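Local coordinates for protein L-serine ammonia-lyase (PDB 5C3U) that belongs to the pyridoxal-phosphate-dependent enzymes and holds pyridoxal-5'-phosphate in a pocket lined by residues from much of its chain, at residues 214-217 against 221-224; 228-231 against 235-238. All blocks are in the same frame, centred on the assembly; numbering follows the deposited sequence.

Contact 1: 214-217 against 221-224; sequences QASV and ELVI
Ser216 joins the middle of the short helix 212-219 to Val223 and Glu221 of the chain that turns back beside it, a serine bridging a helix to the irregular chain that follows, near the surface; the closest CA atoms, those of Ser216 and Leu222, are 5.1 Å apart. The side chain can be followed outward. Its CB packs on the carbonyl oxygen of Glu221 (CB to O 3.3 Å), which also takes a CA-H...O contact from the same serine. With OG anti to the carbonyl carbon (chi1 -66°), the hydroxyl leans back along the helix, where it bonds to Ala212 O, one turn earlier. That OG also accepts the backbone N-H of Val223 (N to OG 3.0 Å) in a nearly straight bond of 167°. A water donates to the same OG (2.8 Å) and to Val223 O, so three hydrogen bonds grip a hydroxyl on a buried residue and fix its rotation. At the turn itself the evidence is thinner: Glu221 N to Ser216 O, at 3.3 Å and 128°, is a weak bond. Next to the polar core, Val223 lays CG2 over Ala215, 4.0 Å from its CB and 3.7 Å from its O. In the fold, Gln214 and Val217 rest this helix on strand 253-258, an edge strand of the mixed sheet, while Val217 and Leu222 both reach helix 242-250.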
loop_
_atom_site.group_PDB
_atom_site.type_symbol
_atom_site.label_atom_id
_atom_site.label_comp_id
_atom_site.label_asym_id
_atom_site.label_seq_id
_atom_site.Cartn_x
_atom_site.Cartn_y
_atom_site.Cartn_z
ATOM N N GLN A 214 8.372 -12.180 3.167
ATOM C CA GLN A 214 8.916 -12.879 4.323
ATOM C C GLN A 214 9.560 -14.190 3.897
ATOM O O GLN A 214 10.674 -14.490 4.348
ATOM C CB GLN A 214 7.796 -13.143 5.336
ATOM C CG GLN A 214 8.240 -13.912 6.575
ATOM C CD GLN A 214 7.106 -14.061 7.577
ATOM O OE1 GLN A 214 6.020 -14.534 7.237
ATOM N NE2 GLN A 214 7.351 -13.652 8.803
ATOM N N ALA A 215 8.856 -14.960 3.047
ATOM C CA ALA A 215 9.383 -16.237 2.519
ATOM C C ALA A 215 10.635 -16.042 1.681
ATOM O O ALA A 215 11.571 -16.846 1.771
ATOM C CB ALA A 215 8.325 -16.980 1.703
ATOM N N SER A 216 10.663 -14.972 0.884
ATOM C CA SER A 216 11.809 -14.679 0.020
ATOM C C SER A 216 13.054 -14.321 0.820
ATOM O O SER A 216 14.177 -14.761 0.460
ATOM C CB SER A 216 11.435 -13.585 -0.995
ATOM O OG SER A 216 10.443 -14.088 -1.868
ATOM N N VAL A 217 12.868 -13.562 1.914
ATOM C CA VAL A 217 13.983 -13.180 2.805
ATOM C C VAL A 217 14.554 -14.452 3.457
ATOM O O VAL A 217 15.777 -14.626 3.528
ATOM C CB VAL A 217 13.574 -12.112 3.863
ATOM C CG1 VAL A 217 14.688 -11.845 4.885
ATOM C CG2 VAL A 217 13.215 -10.809 3.166
ATOM N N GLU A 221 15.932 -15.947 -2.060
ATOM C CA GLU A 221 15.571 -15.841 -3.484
ATOM C C GLU A 221 14.074 -15.612 -3.641
ATOM O O GLU A 221 13.349 -15.674 -2.660
ATOM C CB GLU A 221 16.063 -17.022 -4.312
ATOM C CG GLU A 221 15.315 -18.329 -4.148
ATOM C CD GLU A 221 15.862 -19.395 -5.090
ATOM O OE1 GLU A 221 15.505 -19.387 -6.293
ATOM O OE2 GLU A 221 16.666 -20.235 -4.634
ATOM N N LEU A 222 13.620 -15.322 -4.853
ATOM C CA LEU A 222 12.222 -14.921 -5.017
ATOM C C LEU A 222 11.296 -16.127 -5.047
ATOM O O LEU A 222 11.257 -16.900 -6.021
ATOM C CB LEU A 222 12.032 -14.060 -6.264
ATOM C CG LEU A 222 12.833 -12.759 -6.237
ATOM C CD1 LEU A 222 12.878 -12.163 -7.635
ATOM C CD2 LEU A 222 12.247 -11.789 -5.214
ATOM N N VAL A 223 10.537 -16.272 -3.978
ATOM C CA VAL A 223 9.576 -17.343 -3.845
ATOM C C VAL A 223 8.347 -16.982 -4.677
ATOM O O VAL A 223 7.911 -15.816 -4.666
ATOM C CB VAL A 223 9.223 -17.527 -2.350
ATOM C CG1 VAL A 223 8.151 -18.580 -2.139
ATOM C CG2 VAL A 223 10.471 -17.933 -1.572
ATOM N N ILE A 224 7.826 -17.964 -5.415
ATOM C CA ILE A 224 6.618 -17.807 -6.232
ATOM C C ILE A 224 5.427 -18.534 -5.611
ATOM O O ILE A 224 5.506 -19.712 -5.270
ATOM C CB ILE A 224 6.820 -18.314 -7.697
ATOM C CG1 ILE A 224 8.203 -17.923 -8.255
ATOM C CG2 ILE A 224 5.692 -17.827 -8.615
ATOM C CD1 ILE A 224 8.522 -16.445 -8.232
HETATM O O HOH W 1 8.858 -13.312 -3.981
#

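Contact 2: 228-231 against 235-238; sequences NNTI and LISK
Ile236 packs against Thr230 and Asn229 within the long connection between helices 212-219 and 242-250, in a chain whose family and bound pyridoxal-5'-phosphate are consistent with a fold type II pyridoxal-phosphate enzyme. Neither segment is regular helix or strand and no hydrogen bond crosses between them, so packing alone makes the contact. Its tight part lies where the threonine and isoleucine side chains run antiparallel, flank to flank: Thr230 CG2 meets Ile236 CG1 at 3.5 Å, and Ile236 CD1 carries on to 4.0 Å from Thr230 O. A chi1 of 161° sends OG1 away from the backbone N toward Asp260 and Thr207, to which it bonds, and leaves CG2 for the isoleucine. Thr230 is buried, and both its branches are engaged. Toward Asn228 the fit is looser. Ile236 CG2 comes to 4.2 Å from Asn228 O, and the amide of Asn228 turns to another partner, its ND2 bonding to Gly209 O. The solvent side belongs to Asn229, an exposed residue whose OD1 nevertheless reaches back to within 3.6 Å of Ile236 CD1. This oxygen also accepts the N-H of Thr230, N to OD1 2.9 Å, in a bent bond of 141° whose donor stands 40° out of the carbonyl plane, above it.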
loop_
_atom_site.group_PDB
_atom_site.type_symbol
_atom_site.label_atom_id
_atom_site.label_comp_id
_atom_site.label_asym_id
_atom_site.label_seq_id
_atom_site.Cartn_x
_atom_site.Cartn_y
_atom_site.Cartn_z
ATOM N N ASN A 228 -3.051 -17.913 -3.586
ATOM C CA ASN A 228 -3.134 -17.320 -2.262
ATOM C C ASN A 228 -4.345 -16.416 -2.164
ATOM O O ASN A 228 -4.774 -15.821 -3.156
ATOM C CB ASN A 228 -1.878 -16.519 -1.957
ATOM C CG ASN A 228 -0.632 -17.377 -1.967
ATOM O OD1 ASN A 228 -0.214 -17.869 -3.022
ATOM N ND2 ASN A 228 -0.039 -17.577 -0.793
ATOM N N ASN A 229 -4.914 -16.344 -0.971
ATOM C CA ASN A 229 -5.974 -15.385 -0.726
ATOM C C ASN A 229 -5.824 -14.892 0.722
ATOM O O ASN A 229 -5.084 -15.493 1.522
ATOM C CB ASN A 229 -7.343 -16.000 -1.022
ATOM C CG ASN A 229 -8.396 -14.945 -1.359
ATOM O OD1 ASN A 229 -8.108 -13.746 -1.362
ATOM N ND2 ASN A 229 -9.615 -15.388 -1.640
ATOM N N THR A 230 -6.434 -13.751 1.018
ATOM C CA THR A 230 -6.367 -13.119 2.328
ATOM C C THR A 230 -7.344 -11.959 2.207
ATOM O O THR A 230 -7.573 -11.470 1.102
ATOM C CB THR A 230 -4.930 -12.649 2.722
ATOM O OG1 THR A 230 -4.971 -11.671 3.768
ATOM C CG2 THR A 230 -4.178 -12.008 1.546
ATOM N N ILE A 231 -7.934 -11.550 3.326
ATOM C CA ILE A 231 -8.772 -10.344 3.347
ATOM C C ILE A 231 -7.971 -9.092 2.949
ATOM O O ILE A 231 -8.550 -8.082 2.519
ATOM C CB ILE A 231 -9.524 -10.161 4.707
ATOM C CG1 ILE A 231 -8.575 -9.825 5.852
ATOM C CG2 ILE A 231 -10.368 -11.392 5.038
ATOM C CD1 ILE A 231 -9.296 -9.485 7.147
ATOM N N LEU A 235 -2.362 -6.803 -0.568
ATOM C CA LEU A 235 -1.101 -7.460 -0.171
ATOM C C LEU A 235 -0.881 -8.790 -0.863
ATOM O O LEU A 235 0.188 -9.404 -0.701
ATOM C CB LEU A 235 -1.013 -7.622 1.364
ATOM C CG LEU A 235 -1.142 -6.347 2.226
ATOM C CD1 LEU A 235 -0.768 -6.584 3.687
ATOM C CD2 LEU A 235 -0.381 -5.129 1.661
ATOM N N ILE A 236 -1.858 -9.250 -1.637
ATOM C CA ILE A 236 -1.683 -10.467 -2.433
ATOM C C ILE A 236 -0.676 -10.201 -3.570
ATOM O O ILE A 236 -0.840 -9.267 -4.348
ATOM C CB ILE A 236 -3.023 -10.962 -3.014
ATOM C CG1 ILE A 236 -4.017 -11.257 -1.882
ATOM C CG2 ILE A 236 -2.827 -12.172 -3.930
ATOM C CD1 ILE A 236 -5.449 -11.479 -2.333
ATOM N N SER A 237 0.388 -11.001 -3.652
ATOM C CA SER A 237 1.287 -10.925 -4.795
ATOM C C SER A 237 1.844 -12.335 -5.047
ATOM O O SER A 237 2.050 -13.096 -4.093
ATOM C CB SER A 237 2.430 -9.941 -4.519
ATOM O OG SER A 237 3.195 -9.676 -5.687
ATOM N N LYS A 238 2.080 -12.677 -6.311
ATOM C CA LYS A 238 2.663 -13.991 -6.638
ATOM C C LYS A 238 4.136 -14.025 -6.246
ATOM O O LYS A 238 4.681 -15.098 -5.907
ATOM C CB LYS A 238 2.476 -14.313 -8.136
#

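In the fold
The two contacts follow one another along a single connection, with centres 14 Å apart. They touch where Ile224 CG2 packs 4.0 Å from Lys238 O, and backbone hydrogen bonding of Lys238 with Met225 ties the adjoining chain together. Contact 1 is the more peripheral, its centre about 19 Å from the centre of the chain, against 13 Å for the centre of contact 2. The pyridoxal-5'-phosphate lies about 12 Å from the Leu222 side chain and about 9 Å from that of Ile236. Leu235, the residue before Ile236, touches the pyridoxal-5'-phosphate; segment 235-238 thus borders the pocket through Leu235, although that residue takes no part in the packing of contact 2.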